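Local coordinates for alkyltransferase-like protein 1 (Schizosaccharomyces pombe, PDB 3GVA), which recognises O6-alkylguanine lesions in DNA, flips the damaged base out of the bent duplex into a hydrophobic pocket and so presents it to nucleotide excision repair, at residues V59-S62 / R63-S67; R77-D80 / R81-E85. All coordinates share one frame; numbering follows the deposited sequence.

Interaction 1 (V59-S62 / R63-S67)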
ATOM      1  N   VAL A  59       1.667  -0.076  -0.824  1.00 19.73           N
ATOM      2  CA  VAL A  59       0.857  -0.175   0.387  1.00 21.96           C
ATOM      3  C   VAL A  59      -0.389  -1.004   0.036  1.00 23.06           C
ATOM      4  O   VAL A  59      -1.142  -0.652  -0.872  1.00 19.60           O
ATOM      5  CB  VAL A  59       0.440   1.232   0.900  1.00 17.59           C
ATOM      6  CG1 VAL A  59      -0.309   1.113   2.219  1.00 19.71           C
ATOM      7  CG2 VAL A  59       1.679   2.101   1.097  1.00 17.87           C
ATOM      8  N   ILE A  60      -0.585  -2.121   0.733  1.00 20.25           N
ATOM      9  CA  ILE A  60      -1.726  -2.993   0.462  1.00 25.88           C
ATOM     10  C   ILE A  60      -2.443  -3.314   1.762  1.00 24.44           C
ATOM     11  O   ILE A  60      -1.906  -3.065   2.834  1.00 25.47           O
ATOM     12  CB  ILE A  60      -1.274  -4.331  -0.177  1.00 28.25           C
ATOM     13  CG1 ILE A  60      -0.391  -5.114   0.801  1.00 26.33           C
ATOM     14  CG2 ILE A  60      -0.502  -4.059  -1.457  1.00 35.50           C
ATOM     15  CD1 ILE A  60       0.034  -6.479   0.286  1.00 34.51           C
ATOM     16  N   ASN A  61      -3.648  -3.871   1.686  1.00 26.64           N
ATOM     17  CA  ASN A  61      -4.334  -4.193   2.927  1.00 27.62           C
ATOM     18  C   ASN A  61      -3.697  -5.417   3.574  1.00 25.62           C
ATOM     19  O   ASN A  61      -3.008  -6.205   2.915  1.00 19.59           O
ATOM     20  CB  ASN A  61      -5.845  -4.378   2.705  1.00 42.08           C
ATOM     21  CG  ASN A  61      -6.168  -5.391   1.642  1.00 44.71           C
ATOM     22  OD1 ASN A  61      -5.934  -6.584   1.816  1.00 48.56           O
ATOM     23  ND2 ASN A  61      -6.723  -4.919   0.526  1.00 46.86           N
ATOM     24  N   SER A  62      -3.912  -5.547   4.878  1.00 29.38           N
ATOM     25  CA  SER A  62      -3.349  -6.629   5.676  1.00 29.21           C
ATOM     26  C   SER A  62      -3.612  -8.041   5.163  1.00 29.88           C
ATOM     27  O   SER A  62      -2.809  -8.948   5.406  1.00 28.74           O
ATOM     28  CB  SER A  62      -3.858  -6.516   7.115  1.00 33.04           C
ATOM     29  OG  SER A  62      -3.682  -5.197   7.597  1.00 42.56           O
ATOM     30  N   ARG A  63      -4.724  -8.232   4.458  1.00 22.68           N
ATOM     31  CA  ARG A  63      -5.070  -9.550   3.940  1.00 27.46           C
ATOM     32  C   ARG A  63      -4.260  -9.955   2.709  1.00 28.75           C
ATOM     33  O   ARG A  63      -4.353 -11.094   2.250  1.00 30.57           O
ATOM     34  CB  ARG A  63      -6.563  -9.605   3.609  1.00 30.59           C
ATOM     35  CG  ARG A  63      -7.464  -9.216   4.771  1.00 30.38           C
ATOM     36  CD  ARG A  63      -8.920  -9.480   4.439  1.00 35.19           C
ATOM     37  NE  ARG A  63      -9.181 -10.913   4.384  1.00 36.29           N
ATOM     38  CZ  ARG A  63     -10.303 -11.455   3.927  1.00 36.41           C
ATOM     39  NH1 ARG A  63     -11.281 -10.684   3.479  1.00 41.70           N
ATOM     40  NH2 ARG A  63     -10.448 -12.769   3.927  1.00 34.63           N
ATOM     41  N   GLY A  64      -3.471  -9.022   2.181  1.00 30.19           N
ATOM     42  CA  GLY A  64      -2.656  -9.309   1.013  1.00 25.64           C
ATOM     43  C   GLY A  64      -3.368  -9.059  -0.304  1.00 25.29           C
ATOM     44  O   GLY A  64      -2.813  -9.302  -1.374  1.00 22.83           O
ATOM     45  N   THR A  65      -4.603  -8.573  -0.237  1.00 18.05           N
ATOM     46  CA  THR A  65      -5.360  -8.307  -1.449  1.00 21.51           C
ATOM     47  C   THR A  65      -5.166  -6.874  -1.911  1.00 23.83           C
ATOM     48  O   THR A  65      -4.776  -6.009  -1.127  1.00 22.08           O
ATOM     49  CB  THR A  65      -6.860  -8.577  -1.229  1.00 26.92           C
ATOM     50  OG1 THR A  65      -7.263  -8.024   0.030  1.00 29.09           O
ATOM     51  CG2 THR A  65      -7.131 -10.069  -1.226  1.00 27.75           C
ATOM     52  N   ILE A  66      -5.426  -6.629  -3.190  1.00 25.95           N
ATOM     53  CA  ILE A  66      -5.275  -5.291  -3.745  1.00 33.15           C
ATOM     54  C   ILE A  66      -6.479  -4.894  -4.591  1.00 39.03           C
ATOM     55  O   ILE A  66      -6.492  -3.820  -5.198  1.00 39.90           O
ATOM     56  CB  ILE A  66      -4.008  -5.190  -4.624  1.00 32.97           C
ATOM     57  CG1 ILE A  66      -4.096  -6.192  -5.772  1.00 30.02           C
ATOM     58  CG2 ILE A  66      -2.766  -5.478  -3.789  1.00 35.38           C
ATOM     59  CD1 ILE A  66      -2.913  -6.134  -6.725  1.00 29.94           C
ATOM     60  N   SER A  67      -7.489  -5.758  -4.635  1.00 48.42           N
ATOM     61  CA  SER A  67      -8.675  -5.462  -5.430  1.00 55.79           C
ATOM     62  C   SER A  67      -9.854  -6.385  -5.145  1.00 60.54           C
ATOM     63  O   SER A  67      -9.775  -7.297  -4.321  1.00 60.21           O
ATOM     64  CB  SER A  67      -8.338  -5.546  -6.919  1.00 49.64           C
ATOM     65  OG  SER A  67      -8.059  -6.881  -7.293  1.00 49.06           O
TER
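Ile60 meets the returning chain with both branches of its side chain: CG2 rests 3.5 Å from CG2 of Ile66, while CD1 reaches the CA of Gly64. The chain turns back between them in a type I beta turn running from Asn61 to Gly64, closed by the bond from Gly64 N to Asn61 O at 2.9 Å. That N-H comes in from above the plane of the Asn61 carbonyl, 44° out of it.

Asn61 does most of the polar work. Its CG is set between its own backbone N and carbonyl carbon (chi1 54°), which turns the amide toward Thr65, with OD1 as the acceptor. The hydroxyl OG1 of Thr65 donates to this OD1 at 2.7 Å, in the carbonyl plane and on a lone pair. The backbone N of Thr65 follows at 3.2 Å, tilted from that plane, and the N of Arg63 adds a weak bond to the same oxygen. One amide oxygen thus ties the start of the turn to the residue just past its end. A valine in place of Thr65 would probably leave OD1 without its shortest donor and the Asn61 amide freer to turn.

Ser62 and Arg63 fill the two corner positions of the turn. Gly64 leaves it at phi 88°, a backbone angle at which a beta carbon would collide with the carbonyl oxygen of Arg63.

The turn belongs to the long loop between helices 38-46 and 73-84, with the Asn61 side chain about 6 Å from that of Tyr25, inferred to be needed for nucleotide flipping. Backbone hydrogen bonds join Ile66 to Tyr97 of strand 97-98 and Gly64 to Leu99, and helix 73-84 covers both isoleucines.

Interaction 2 (R77-D80 / R81-E85)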
ATOM      1  N   ARG A  77      -3.675  -0.281 -11.885  1.00 20.15           N
ATOM      2  CA  ARG A  77      -2.389   0.401 -11.852  1.00 24.05           C
ATOM      3  C   ARG A  77      -1.527  -0.238 -10.768  1.00 22.44           C
ATOM      4  O   ARG A  77      -0.364  -0.563 -10.999  1.00 21.26           O
ATOM      5  CB  ARG A  77      -2.568   1.895 -11.556  1.00 35.70           C
ATOM      6  CG  ARG A  77      -3.389   2.635 -12.597  1.00 40.90           C
ATOM      7  CD  ARG A  77      -3.481   4.127 -12.305  1.00 44.67           C
ATOM      8  NE  ARG A  77      -2.238   4.824 -12.618  1.00 49.94           N
ATOM      9  CZ  ARG A  77      -2.107   6.149 -12.645  1.00 52.57           C
ATOM     10  NH1 ARG A  77      -3.143   6.930 -12.375  1.00 54.43           N
ATOM     11  NH2 ARG A  77      -0.936   6.693 -12.948  1.00 55.46           N
ATOM     12  N   GLN A  78      -2.104  -0.434  -9.584  1.00 23.76           N
ATOM     13  CA  GLN A  78      -1.348  -1.043  -8.494  1.00 20.76           C
ATOM     14  C   GLN A  78      -0.838  -2.430  -8.874  1.00 20.62           C
ATOM     15  O   GLN A  78       0.325  -2.758  -8.628  1.00 19.72           O
ATOM     16  CB  GLN A  78      -2.187  -1.123  -7.217  1.00 23.65           C
ATOM     17  CG  GLN A  78      -1.482  -1.858  -6.085  1.00 20.93           C
ATOM     18  CD  GLN A  78      -2.046  -1.500  -4.723  1.00 20.12           C
ATOM     19  OE1 GLN A  78      -3.243  -1.300  -4.572  1.00 19.01           O
ATOM     20  NE2 GLN A  78      -1.181  -1.427  -3.725  1.00 19.73           N
ATOM     21  N   LYS A  79      -1.698  -3.242  -9.477  1.00 19.51           N
ATOM     22  CA  LYS A  79      -1.289  -4.577  -9.892  1.00 19.65           C
ATOM     23  C   LYS A  79      -0.142  -4.481 -10.897  1.00 19.31           C
ATOM     24  O   LYS A  79       0.887  -5.129 -10.727  1.00 18.59           O
ATOM     25  CB  LYS A  79      -2.470  -5.333 -10.512  1.00 24.70           C
ATOM     26  CG  LYS A  79      -2.120  -6.733 -10.996  1.00 27.78           C
ATOM     27  CD  LYS A  79      -3.374  -7.524 -11.354  1.00 31.75           C
ATOM     28  CE  LYS A  79      -3.024  -8.922 -11.841  1.00 36.80           C
ATOM     29  NZ  LYS A  79      -2.244  -8.897 -13.111  1.00 34.52           N
ATOM     30  N   ASP A  80      -0.322  -3.663 -11.933  1.00 20.98           N
ATOM     31  CA  ASP A  80       0.702  -3.477 -12.961  1.00 20.07           C
ATOM     32  C   ASP A  80       2.044  -3.085 -12.349  1.00 21.36           C
ATOM     33  O   ASP A  80       3.089  -3.637 -12.697  1.00 20.18           O
ATOM     34  CB  ASP A  80       0.283  -2.384 -13.953  1.00 20.66           C
ATOM     35  CG  ASP A  80      -0.625  -2.899 -15.067  1.00 23.78           C
ATOM     36  OD1 ASP A  80      -0.909  -4.109 -15.112  1.00 26.05           O
ATOM     37  OD2 ASP A  80      -1.055  -2.083 -15.911  1.00 27.70           O
ATOM     38  N   ARG A  81       2.006  -2.124 -11.436  1.00 19.20           N
ATOM     39  CA  ARG A  81       3.216  -1.643 -10.798  1.00 19.97           C
ATOM     40  C   ARG A  81       3.868  -2.662  -9.887  1.00 20.48           C
ATOM     41  O   ARG A  81       5.088  -2.781  -9.871  1.00 18.60           O
ATOM     42  CB  ARG A  81       2.925  -0.360 -10.028  1.00 20.75           C
ATOM     43  CG  ARG A  81       2.299   0.720 -10.891  1.00 24.19           C
ATOM     44  CD  ARG A  81       2.237   2.050 -10.162  1.00 26.38           C
ATOM     45  NE  ARG A  81       1.421   3.027 -10.875  1.00 29.13           N
ATOM     46  CZ  ARG A  81       1.528   4.343 -10.715  1.00 31.88           C
ATOM     47  NH1 ARG A  81       2.425   4.835  -9.870  1.00 32.65           N
ATOM     48  NH2 ARG A  81       0.739   5.166 -11.393  1.00 34.61           N
ATOM     49  N   LEU A  82       3.067  -3.400  -9.126  1.00 19.70           N
ATOM     50  CA  LEU A  82       3.635  -4.413  -8.244  1.00 16.79           C
ATOM     51  C   LEU A  82       4.318  -5.521  -9.061  1.00 19.49           C
ATOM     52  O   LEU A  82       5.433  -5.953  -8.747  1.00 20.02           O
ATOM     53  CB  LEU A  82       2.543  -5.009  -7.349  1.00 16.45           C
ATOM     54  CG  LEU A  82       2.147  -4.100  -6.176  1.00 17.45           C
ATOM     55  CD1 LEU A  82       0.958  -4.683  -5.404  1.00 14.97           C
ATOM     56  CD2 LEU A  82       3.361  -3.939  -5.265  1.00 20.16           C
ATOM     57  N   GLU A  83       3.650  -5.981 -10.111  1.00 17.68           N
ATOM     58  CA  GLU A  83       4.234  -7.026 -10.942  1.00 22.92           C
ATOM     59  C   GLU A  83       5.571  -6.585 -11.556  1.00 23.62           C
ATOM     60  O   GLU A  83       6.487  -7.394 -11.694  1.00 22.41           O
ATOM     61  CB  GLU A  83       3.240  -7.453 -12.026  1.00 25.73           C
ATOM     62  CG  GLU A  83       2.037  -8.196 -11.437  1.00 28.31           C
ATOM     63  CD  GLU A  83       1.162  -8.858 -12.481  1.00 31.78           C
ATOM     64  OE1 GLU A  83       0.604  -8.139 -13.332  1.00 37.24           O
ATOM     65  OE2 GLU A  83       1.029 -10.103 -12.452  1.00 35.40           O
ATOM     66  N   GLU A  84       5.692  -5.303 -11.894  1.00 24.40           N
ATOM     67  CA  GLU A  84       6.935  -4.789 -12.466  1.00 27.23           C
ATOM     68  C   GLU A  84       8.096  -4.854 -11.475  1.00 27.16           C
ATOM     69  O   GLU A  84       9.255  -4.945 -11.877  1.00 27.21           O
ATOM     70  CB  GLU A  84       6.745  -3.352 -12.948  1.00 29.19           C
ATOM     71  CG  GLU A  84       5.919  -3.236 -14.214  1.00 33.05           C
ATOM     72  CD  GLU A  84       5.591  -1.804 -14.566  1.00 33.53           C
ATOM     73  OE1 GLU A  84       5.018  -1.575 -15.650  1.00 32.21           O
ATOM     74  OE2 GLU A  84       5.901  -0.908 -13.755  1.00 37.38           O
ATOM     75  N   GLU A  85       7.788  -4.807 -10.180  1.00 27.76           N
ATOM     76  CA  GLU A  85       8.833  -4.878  -9.162  1.00 27.40           C
ATOM     77  C   GLU A  85       9.079  -6.313  -8.677  1.00 28.29           C
ATOM     78  O   GLU A  85       9.698  -6.534  -7.634  1.00 29.65           O
ATOM     79  CB  GLU A  85       8.495  -3.941  -7.988  1.00 23.39           C
ATOM     80  CG  GLU A  85       8.360  -2.485  -8.428  1.00 23.27           C
ATOM     81  CD  GLU A  85       8.061  -1.514  -7.301  1.00 24.64           C
ATOM     82  OE1 GLU A  85       7.741  -0.342  -7.614  1.00 24.32           O
ATOM     83  OE2 GLU A  85       8.146  -1.905  -6.117  1.00 21.00           O
TER
HETATM   84  O   HOH W   1      -0.333  -6.493 -14.946  1.00 35.52           O
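Arg81 lies alongside Arg77 one turn further along helix 73-84, an ordinary alpha-helix of the DNA-binding domain. Its backbone N donates to Arg77 O at 2.9 Å, and its CG leans against that same oxygen. The two side chains run side by side in the same direction, their guanidinium planes turned 57° apart, and NH2 of Arg77 comes to the in-plane edge of the Arg81 group. The modelled approach is very close for two donors, so the exact placement of these tips is doubtful; Glu51, which forms a salt bridge with Arg77 NH2, probably offsets part of the charge.

Leu82 continues the i to i+4 pattern with a 2.9 Å bond from its N to Gln78 O. Its CD1 methyl packs 3.8 Å from CG of Gln78 as the two side chains run side by side, while Gln78 NE2 bonds to the carbonyl of His57.

Glu83 pairs with Lys79 twice, through the backbone and through a salt bridge. The lysine chain runs extended until its last torsion bends (chi4 -64°), bringing NZ to 3.0 Å from Glu83 OE1, from above the carboxylate plane. The ammonium also makes a cation-pi contact with Tyr97.

Glu84 makes a longer bond, its N to Asp80 O at 3.2 Å. Asp80 is linked to Glu83 as well: one water donates to Asp80 OD1 and to Glu83 OE1, 2.5 Å from each, both short for water bonds.

In the fold
Along the chain the two contacts come in series, neither nested nor crossed. Interaction 1 closes first, reversing the loop that follows helix 38-46; interaction 2 opens after it, within helix 73-84, and covers the turns leading to that helix's C-terminal end. Their centres lie about 13 Å apart, yet they meet directly. Gln78 is the joint: its NE2 stands 3.0 Å from Val59 O, a probable hydrogen bond, and its side chain packs on Ile60 and Ile66. Ile66 CD1 also rests on the CA of Lys79. The loop is thereby laid against the helix inside the DNA-binding domain, and strand 97-98 touches both through Tyr97.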